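Local atomic coordinates of Nsp15 (PDB entry 5YVD), a protein that probably cleaves viral RNA on the 3' side of uridylates, as a coronavirus endoribonuclease of the EndoU family that assembles into a hexamer. Residues K141-D152 with K172-F183. Numbering follows the deposited sequence.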
loop_
_atom_site.group_PDB
_atom_site.type_symbol
_atom_site.label_atom_id
_atom_site.label_comp_id
_atom_site.label_asym_id
_atom_site.label_seq_id
_atom_site.Cartn_x
_atom_site.Cartn_y
_atom_site.Cartn_z
ATOM N N LYS A 141 9.670 -47.989 -3.796
ATOM C CA LYS A 141 11.048 -48.378 -3.458
ATOM C C LYS A 141 11.933 -48.281 -4.687
ATOM O O LYS A 141 11.536 -48.720 -5.776
ATOM C CB LYS A 141 11.102 -49.827 -2.935
ATOM C CG LYS A 141 10.999 -49.963 -1.422
ATOM C CD LYS A 141 11.465 -51.331 -0.921
ATOM C CE LYS A 141 12.988 -51.477 -0.876
ATOM N NZ LYS A 141 13.583 -50.787 0.302
ATOM N N ILE A 142 13.124 -47.712 -4.526
ATOM C CA ILE A 142 14.076 -47.673 -5.633
ATOM C C ILE A 142 15.215 -48.607 -5.323
ATOM O O ILE A 142 16.007 -48.342 -4.409
ATOM C CB ILE A 142 14.578 -46.254 -5.940
ATOM C CG1 ILE A 142 13.475 -45.496 -6.683
ATOM C CG2 ILE A 142 15.825 -46.292 -6.814
ATOM C CD1 ILE A 142 13.611 -43.990 -6.640
ATOM N N LYS A 143 15.261 -49.698 -6.093
ATOM C CA LYS A 143 16.225 -50.763 -5.905
ATOM C C LYS A 143 16.286 -51.039 -4.421
ATOM O O LYS A 143 15.266 -51.341 -3.822
ATOM C CB LYS A 143 17.593 -50.396 -6.500
ATOM C CG LYS A 143 17.564 -50.134 -7.996
ATOM C CD LYS A 143 18.947 -50.247 -8.634
ATOM C CE LYS A 143 18.968 -49.661 -10.041
ATOM N NZ LYS A 143 20.164 -50.072 -10.823
ATOM N N LYS A 144 17.450 -50.920 -3.803
ATOM C CA LYS A 144 17.539 -51.298 -2.416
ATOM C C LYS A 144 18.269 -50.257 -1.588
ATOM O O LYS A 144 18.707 -50.543 -0.479
ATOM C CB LYS A 144 18.192 -52.694 -2.290
ATOM C CG LYS A 144 17.530 -53.574 -1.235
ATOM C CD LYS A 144 17.875 -55.049 -1.378
ATOM C CE LYS A 144 17.399 -55.629 -2.706
ATOM N NZ LYS A 144 17.637 -57.093 -2.785
ATOM N N TYR A 145 18.351 -49.031 -2.090
ATOM C CA TYR A 145 19.053 -47.979 -1.359
ATOM C C TYR A 145 18.413 -47.791 0.031
ATOM O O TYR A 145 17.241 -48.168 0.246
ATOM C CB TYR A 145 19.032 -46.675 -2.152
ATOM C CG TYR A 145 19.686 -46.774 -3.507
ATOM C CD1 TYR A 145 21.068 -46.869 -3.623
ATOM C CD2 TYR A 145 18.934 -46.768 -4.673
ATOM C CE1 TYR A 145 21.690 -46.954 -4.858
ATOM C CE2 TYR A 145 19.545 -46.855 -5.927
ATOM C CZ TYR A 145 20.932 -46.951 -6.012
ATOM O OH TYR A 145 21.572 -47.061 -7.233
ATOM N N PRO A 146 19.171 -47.215 0.981
ATOM C CA PRO A 146 18.610 -46.993 2.315
ATOM C C PRO A 146 17.438 -46.036 2.237
ATOM O O PRO A 146 17.534 -44.992 1.582
ATOM C CB PRO A 146 19.772 -46.366 3.102
ATOM C CG PRO A 146 20.998 -46.580 2.277
ATOM C CD PRO A 146 20.518 -46.632 0.855
ATOM N N CYS A 147 16.348 -46.378 2.911
ATOM C CA CYS A 147 15.082 -45.722 2.649
ATOM C C CYS A 147 14.284 -45.448 3.897
ATOM O O CYS A 147 13.991 -46.358 4.645
ATOM C CB CYS A 147 14.260 -46.601 1.711
ATOM S SG CYS A 147 12.510 -46.203 1.675
ATOM N N MET A 148 13.914 -44.188 4.096
ATOM C CA MET A 148 12.908 -43.821 5.074
ATOM C C MET A 148 11.508 -44.038 4.469
ATOM O O MET A 148 11.186 -43.493 3.421
ATOM C CB MET A 148 13.057 -42.360 5.449
ATOM C CG MET A 148 14.445 -41.929 5.879
ATOM S SD MET A 148 14.755 -40.173 5.536
ATOM C CE MET A 148 16.038 -39.946 6.767
ATOM N N VAL A 149 10.675 -44.837 5.127
ATOM C CA VAL A 149 9.339 -45.117 4.636
ATOM C C VAL A 149 8.373 -44.248 5.377
ATOM O O VAL A 149 8.212 -44.389 6.588
ATOM C CB VAL A 149 8.932 -46.573 4.892
ATOM C CG1 VAL A 149 7.501 -46.824 4.398
ATOM C CG2 VAL A 149 9.932 -47.508 4.231
ATOM N N GLY A 150 7.691 -43.377 4.649
ATOM C CA GLY A 150 6.799 -42.410 5.271
ATOM C C GLY A 150 5.605 -43.016 5.990
ATOM O O GLY A 150 5.417 -44.223 5.979
ATOM N N PRO A 151 4.779 -42.161 6.600
ATOM C CA PRO A 151 3.607 -42.585 7.385
ATOM C C PRO A 151 2.380 -42.933 6.545
ATOM O O PRO A 151 2.415 -42.815 5.334
ATOM C CB PRO A 151 3.326 -41.361 8.260
ATOM C CG PRO A 151 3.821 -40.195 7.447
ATOM C CD PRO A 151 4.988 -40.695 6.645
ATOM N N ASP A 152 1.302 -43.363 7.188
ATOM C CA ASP A 152 0.078 -43.762 6.469
ATOM C C ASP A 152 -0.835 -42.584 6.111
ATOM O O ASP A 152 -2.073 -42.727 6.087
ATOM C CB ASP A 152 -0.710 -44.792 7.272
ATOM C CG ASP A 152 0.042 -46.093 7.447
ATOM O OD1 ASP A 152 0.824 -46.454 6.541
ATOM O OD2 ASP A 152 -0.178 -46.755 8.485
ATOM N N LYS A 172 1.842 -43.625 0.453
ATOM C CA LYS A 172 3.048 -44.191 1.037
ATOM C C LYS A 172 4.244 -43.729 0.220
ATOM O O LYS A 172 4.434 -44.156 -0.937
ATOM C CB LYS A 172 2.966 -45.722 1.092
ATOM C CG LYS A 172 4.183 -46.383 1.748
ATOM C CD LYS A 172 3.934 -46.904 3.151
ATOM C CE LYS A 172 3.304 -45.894 4.081
ATOM N NZ LYS A 172 3.294 -46.487 5.437
ATOM N N PHE A 173 5.051 -42.859 0.821
ATOM C CA PHE A 173 6.208 -42.331 0.115
ATOM C C PHE A 173 7.480 -42.958 0.639
ATOM O O PHE A 173 7.587 -43.259 1.824
ATOM C CB PHE A 173 6.252 -40.797 0.153
ATOM C CG PHE A 173 5.224 -40.154 -0.739
ATOM C CD1 PHE A 173 3.988 -39.736 -0.225
ATOM C CD2 PHE A 173 5.466 -40.010 -2.102
ATOM C CE1 PHE A 173 3.033 -39.158 -1.050
ATOM C CE2 PHE A 173 4.516 -39.427 -2.936
ATOM C CZ PHE A 173 3.299 -39.005 -2.414
ATOM N N TYR A 174 8.408 -43.203 -0.283
ATOM C CA TYR A 174 9.707 -43.744 0.026
ATOM C C TYR A 174 10.634 -42.575 -0.225
ATOM O O TYR A 174 10.665 -41.994 -1.316
ATOM C CB TYR A 174 10.011 -44.974 -0.844
ATOM C CG TYR A 174 8.976 -46.064 -0.655
ATOM C CD1 TYR A 174 9.042 -46.936 0.424
ATOM C CD2 TYR A 174 7.891 -46.198 -1.530
ATOM C CE1 TYR A 174 8.086 -47.933 0.611
ATOM C CE2 TYR A 174 6.925 -47.192 -1.345
ATOM C CZ TYR A 174 7.034 -48.057 -0.268
ATOM O OH TYR A 174 6.088 -49.035 -0.062
ATOM N N LEU A 175 11.359 -42.231 0.826
ATOM C CA LEU A 175 12.046 -40.972 0.964
ATOM C C LEU A 175 13.528 -41.202 1.107
ATOM O O LEU A 175 13.954 -41.954 1.990
ATOM C CB LEU A 175 11.539 -40.301 2.231
ATOM C CG LEU A 175 10.088 -39.832 2.122
ATOM C CD1 LEU A 175 9.438 -39.835 3.488
ATOM C CD2 LEU A 175 10.007 -38.451 1.486
ATOM N N TYR A 176 14.320 -40.559 0.256
ATOM C CA TYR A 176 15.767 -40.771 0.275
ATOM C C TYR A 176 16.470 -39.470 0.542
ATOM O O TYR A 176 15.994 -38.406 0.182
ATOM C CB TYR A 176 16.244 -41.384 -1.045
ATOM C CG TYR A 176 15.540 -42.679 -1.361
ATOM C CD1 TYR A 176 16.160 -43.896 -1.129
ATOM C CD2 TYR A 176 14.248 -42.694 -1.845
ATOM C CE1 TYR A 176 15.519 -45.103 -1.379
ATOM C CE2 TYR A 176 13.597 -43.898 -2.104
ATOM C CZ TYR A 176 14.245 -45.105 -1.867
ATOM O OH TYR A 176 13.641 -46.317 -2.130
ATOM N N LYS A 177 17.603 -39.558 1.203
ATOM C CA LYS A 177 18.422 -38.387 1.416
ATOM C C LYS A 177 19.860 -38.723 1.106
ATOM O O LYS A 177 20.343 -39.804 1.457
ATOM C CB LYS A 177 18.283 -37.883 2.856
ATOM C CG LYS A 177 19.033 -36.601 3.099
ATOM C CD LYS A 177 18.644 -35.947 4.405
ATOM C CE LYS A 177 19.257 -34.560 4.517
ATOM N NZ LYS A 177 19.337 -34.110 5.929
ATOM N N LYS A 178 20.527 -37.798 0.431
ATOM C CA LYS A 178 21.952 -37.906 0.126
ATOM C C LYS A 178 22.711 -36.726 0.731
ATOM O O LYS A 178 22.234 -35.588 0.705
ATOM C CB LYS A 178 22.162 -37.914 -1.389
ATOM C CG LYS A 178 22.209 -39.305 -1.989
ATOM C CD LYS A 178 22.135 -39.273 -3.498
ATOM C CE LYS A 178 23.399 -38.719 -4.128
ATOM N NZ LYS A 178 23.147 -38.371 -5.559
ATOM N N VAL A 179 23.885 -37.014 1.275
ATOM C CA VAL A 179 24.795 -35.995 1.781
ATOM C C VAL A 179 26.191 -36.399 1.357
ATOM O O VAL A 179 26.643 -37.468 1.732
ATOM C CB VAL A 179 24.741 -35.902 3.328
ATOM C CG1 VAL A 179 25.875 -35.033 3.875
ATOM C CG2 VAL A 179 23.378 -35.383 3.803
ATOM N N ASN A 180 26.860 -35.553 0.575
ATOM C CA ASN A 180 28.184 -35.850 -0.000
ATOM C C ASN A 180 28.112 -36.980 -1.005
ATOM O O ASN A 180 29.011 -37.799 -1.082
ATOM C CB ASN A 180 29.220 -36.185 1.092
ATOM C CG ASN A 180 29.442 -35.034 2.049
ATOM O OD1 ASN A 180 29.919 -33.973 1.656
ATOM N ND2 ASN A 180 29.096 -35.234 3.309
ATOM N N ASN A 181 27.023 -37.022 -1.760
ATOM C CA ASN A 181 26.753 -38.109 -2.708
ATOM C C ASN A 181 26.677 -39.489 -2.022
ATOM O O ASN A 181 26.952 -40.528 -2.626
ATOM C CB ASN A 181 27.787 -38.104 -3.847
ATOM C CG ASN A 181 27.145 -38.308 -5.219
ATOM O OD1 ASN A 181 26.271 -37.545 -5.606
ATOM N ND2 ASN A 181 27.584 -39.325 -5.959
ATOM N N GLU A 182 26.297 -39.477 -0.750
ATOM C CA GLU A 182 26.188 -40.686 0.057
ATOM C C GLU A 182 24.797 -40.719 0.729
ATOM O O GLU A 182 24.380 -39.761 1.415
ATOM C CB GLU A 182 27.315 -40.716 1.114
ATOM C CG GLU A 182 28.739 -40.864 0.562
ATOM C CD GLU A 182 29.386 -42.204 0.902
ATOM O OE1 GLU A 182 28.677 -43.229 0.834
ATOM O OE2 GLU A 182 30.599 -42.240 1.242
ATOM N N PHE A 183 24.072 -41.811 0.521
ATOM C CA PHE A 183 22.773 -41.989 1.165
ATOM C C PHE A 183 22.862 -42.026 2.682
ATOM O O PHE A 183 23.771 -42.616 3.216
ATOM C CB PHE A 183 22.141 -43.271 0.709
ATOM C CG PHE A 183 21.641 -43.228 -0.692
ATOM C CD1 PHE A 183 20.322 -42.866 -0.958
ATOM C CD2 PHE A 183 22.458 -43.575 -1.732
ATOM C CE1 PHE A 183 19.823 -42.849 -2.244
ATOM C CE2 PHE A 183 21.983 -43.557 -3.024
ATOM C CZ PHE A 183 20.658 -43.188 -3.283
HETATM O O HOH W 1 18.211 -42.606 2.344
#
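Met148 and Leu175 form a hydrogen-bonded pair of an antiparallel ladder. It joins the edge strand 148-149 to strand 174-178 in the mixed sheet of the Nsp15 middle domain. Met148 N donates to Leu175 O, and Leu175 N returns a bond to Met148 O at 2.9 Å. Gly150 N donates a further backbone bond to Phe173 O. On the other side of strand 174-178, Tyr174 and Tyr176 bond through their backbones to strand 134-138.

Tyr176 can be followed from its CB outward. Its CG lies anti to the carbonyl carbon (chi1 -57°), which turns the ring toward the loop before strand 148-149. CD1 meets Pro146 O. CE1 touches Cys147 CB at 3.7 Å and also Tyr145 CB. CZ packs on Cys147 CB. At the tip, OH accepts a nearly straight bond from Ile142 N (2.8 Å, 170°). This bond ties the loop to the sheet. Phe128 of helix 124-129 also packs on Tyr176.

Cys147 SG sits at the edge of the Tyr174 ring, while Lys141 CG lies over one face of it. Further along, the rings of Tyr145 and Phe183 lie almost parallel (13°) but displaced, with little overlap, and Lys178 CG covers the other face of Phe183. At the far end, Lys172 bends at chi2 and chi3 past Val149 CG1, and its NZ forms a salt bridge with Asp152 OD1 at 2.7 Å.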